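Local coordinates for protein esterase (uncultured bacterium FLS12, PDB 4RGY) that hydrolyses esters as a low-temperature-active alkaline esterase of the alpha/beta-hydrolase clan, at residues I58-S64 / W247-D251. Numbering follows the deposited sequence.
Sequences IWLRRTS and WGYWD
The short helix 58-62 meets the first turn of helix 247-260 at nearly a right angle (93°), the axes of the two segments 10.7 Å apart, with R62 nearest W247 and T63 nearest D251. In this alpha/beta-hydrolase fold the contact joins the region following strand 45-49 to the C-terminal helix, where W250 packs edge-to-face against H245 of a probable S126-H245-D216 triad. W247 carries it: the edge of its six-membered ring, through CZ3 and CH2, stands on the face of W59 in a T-shaped stack, planes at 88° and centroids 4.8 Å apart. W59 NE1 is hydrogen-bonded to L49 O, which ties the ring to the central sheet. R62 lays its CB over one face of the W247 indole, 3.9 Å from the centroid of the five-membered ring, a CH-pi contact; W250 CE3 covers the opposite face. With CG1 anti to the backbone N (chi1 -166°), I58 CG1 reaches W247 CZ2 at 3.4 Å. T63 CG2 packs against W247 CE3, while T63 OG1 donates a hydrogen bond back to W59 O (2.7 Å). R62 NH2 goes on to a salt bridge with E66 of a second subunit. S64 N donates to D251 OD1 at 3.0 Å, nearly along the acceptor's C-O bond.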
# COMPACT_ATOMS: atom_id res chain seq x y z
N ILE A 58 -2.26 -0.66 -12.42
CA ILE A 58 -1.78 -1.46 -13.54
C ILE A 58 -0.59 -0.87 -14.28
O ILE A 58 0.33 -1.60 -14.67
CB ILE A 58 -2.93 -1.80 -14.52
CG1 ILE A 58 -2.52 -2.91 -15.48
CG2 ILE A 58 -3.40 -0.56 -15.30
CD1 ILE A 58 -2.68 -4.28 -14.89
N TRP A 59 -0.57 0.45 -14.48
CA TRP A 59 0.55 1.06 -15.18
C TRP A 59 1.86 0.82 -14.42
O TRP A 59 2.88 0.48 -15.02
CB TRP A 59 0.33 2.56 -15.42
CG TRP A 59 -0.42 2.87 -16.69
CD1 TRP A 59 -1.74 3.17 -16.81
CD2 TRP A 59 0.12 2.90 -18.01
NE1 TRP A 59 -2.06 3.39 -18.13
CE2 TRP A 59 -0.93 3.22 -18.89
CE3 TRP A 59 1.40 2.68 -18.54
CZ2 TRP A 59 -0.75 3.34 -20.27
CZ3 TRP A 59 1.58 2.79 -19.92
CH2 TRP A 59 0.51 3.12 -20.77
N LEU A 60 1.83 0.96 -13.10
CA LEU A 60 3.04 0.78 -12.30
C LEU A 60 3.51 -0.68 -12.36
O LEU A 60 4.72 -0.95 -12.44
CB LEU A 60 2.77 1.18 -10.85
CG LEU A 60 4.01 1.24 -9.96
CD1 LEU A 60 4.83 2.49 -10.26
CD2 LEU A 60 3.63 1.19 -8.49
N ARG A 61 2.55 -1.60 -12.31
CA ARG A 61 2.86 -3.02 -12.23
C ARG A 61 3.37 -3.59 -13.54
O ARG A 61 4.36 -4.32 -13.54
CB ARG A 61 1.66 -3.81 -11.73
CG ARG A 61 1.26 -3.47 -10.30
CD ARG A 61 -0.18 -3.86 -9.99
NE ARG A 61 -0.39 -5.30 -10.00
CZ ARG A 61 -1.55 -5.88 -9.71
NH1 ARG A 61 -2.61 -5.13 -9.39
NH2 ARG A 61 -1.67 -7.20 -9.75
N ARG A 62 2.72 -3.26 -14.65
CA ARG A 62 2.99 -3.95 -15.92
C ARG A 62 3.92 -3.20 -16.86
O ARG A 62 4.19 -3.68 -17.97
CB ARG A 62 1.68 -4.25 -16.63
CG ARG A 62 0.70 -4.97 -15.75
CD ARG A 62 1.28 -6.28 -15.27
NE ARG A 62 0.42 -6.87 -14.25
CZ ARG A 62 -0.71 -7.51 -14.52
NH1 ARG A 62 -1.11 -7.64 -15.78
NH2 ARG A 62 -1.45 -8.01 -13.53
N THR A 63 4.38 -2.03 -16.45
CA THR A 63 5.37 -1.27 -17.21
C THR A 63 6.44 -0.75 -16.27
O THR A 63 6.32 -0.87 -15.04
CB THR A 63 4.78 -0.04 -17.96
OG1 THR A 63 4.53 1.04 -17.04
CG2 THR A 63 3.51 -0.41 -18.71
N SER A 64 7.46 -0.12 -16.85
CA SER A 64 8.46 0.57 -16.05
C SER A 64 8.27 2.09 -16.11
O SER A 64 9.25 2.84 -16.10
CB SER A 64 9.87 0.18 -16.49
OG SER A 64 10.10 -1.20 -16.28
N TRP A 247 0.30 -5.58 -22.48
CA TRP A 247 1.16 -4.60 -21.83
C TRP A 247 2.59 -4.50 -22.34
O TRP A 247 3.23 -3.47 -22.14
CB TRP A 247 1.11 -4.80 -20.31
CG TRP A 247 -0.15 -4.25 -19.74
CD1 TRP A 247 -1.29 -4.93 -19.43
CD2 TRP A 247 -0.40 -2.88 -19.44
NE1 TRP A 247 -2.24 -4.06 -18.94
CE2 TRP A 247 -1.72 -2.79 -18.95
CE3 TRP A 247 0.36 -1.71 -19.53
CZ2 TRP A 247 -2.29 -1.58 -18.56
CZ3 TRP A 247 -0.21 -0.51 -19.14
CH2 TRP A 247 -1.52 -0.46 -18.66
N GLY A 248 3.10 -5.56 -22.97
CA GLY A 248 4.39 -5.46 -23.65
C GLY A 248 4.39 -4.33 -24.67
O GLY A 248 5.30 -3.51 -24.71
N TYR A 249 3.33 -4.28 -25.47
CA TYR A 249 3.20 -3.23 -26.47
C TYR A 249 3.10 -1.84 -25.82
O TYR A 249 3.77 -0.90 -26.25
CB TYR A 249 2.00 -3.53 -27.39
CG TYR A 249 1.70 -2.46 -28.40
CD1 TYR A 249 2.46 -2.34 -29.57
CD2 TYR A 249 0.65 -1.56 -28.20
CE1 TYR A 249 2.18 -1.35 -30.50
CE2 TYR A 249 0.37 -0.58 -29.13
CZ TYR A 249 1.15 -0.48 -30.26
OH TYR A 249 0.88 0.50 -31.17
N TRP A 250 2.30 -1.69 -24.77
CA TRP A 250 2.16 -0.38 -24.13
C TRP A 250 3.42 0.07 -23.39
O TRP A 250 3.71 1.26 -23.34
CB TRP A 250 0.93 -0.35 -23.21
CG TRP A 250 -0.29 -0.64 -24.03
CD1 TRP A 250 -0.58 -0.13 -25.26
CD2 TRP A 250 -1.33 -1.58 -23.72
NE1 TRP A 250 -1.76 -0.66 -25.72
CE2 TRP A 250 -2.24 -1.55 -24.80
CE3 TRP A 250 -1.60 -2.41 -22.63
CZ2 TRP A 250 -3.39 -2.35 -24.83
CZ3 TRP A 250 -2.73 -3.20 -22.66
CH2 TRP A 250 -3.62 -3.16 -23.75
N ASP A 251 4.16 -0.89 -22.84
CA ASP A 251 5.43 -0.58 -22.19
C ASP A 251 6.40 0.03 -23.20
O ASP A 251 7.12 0.97 -22.88
CB ASP A 251 6.03 -1.85 -21.57
CG ASP A 251 7.32 -1.59 -20.82
OD1 ASP A 251 7.29 -0.92 -19.77
OD2 ASP A 251 8.39 -2.06 -21.27
O HOH W 1 9.54 -2.79 -18.44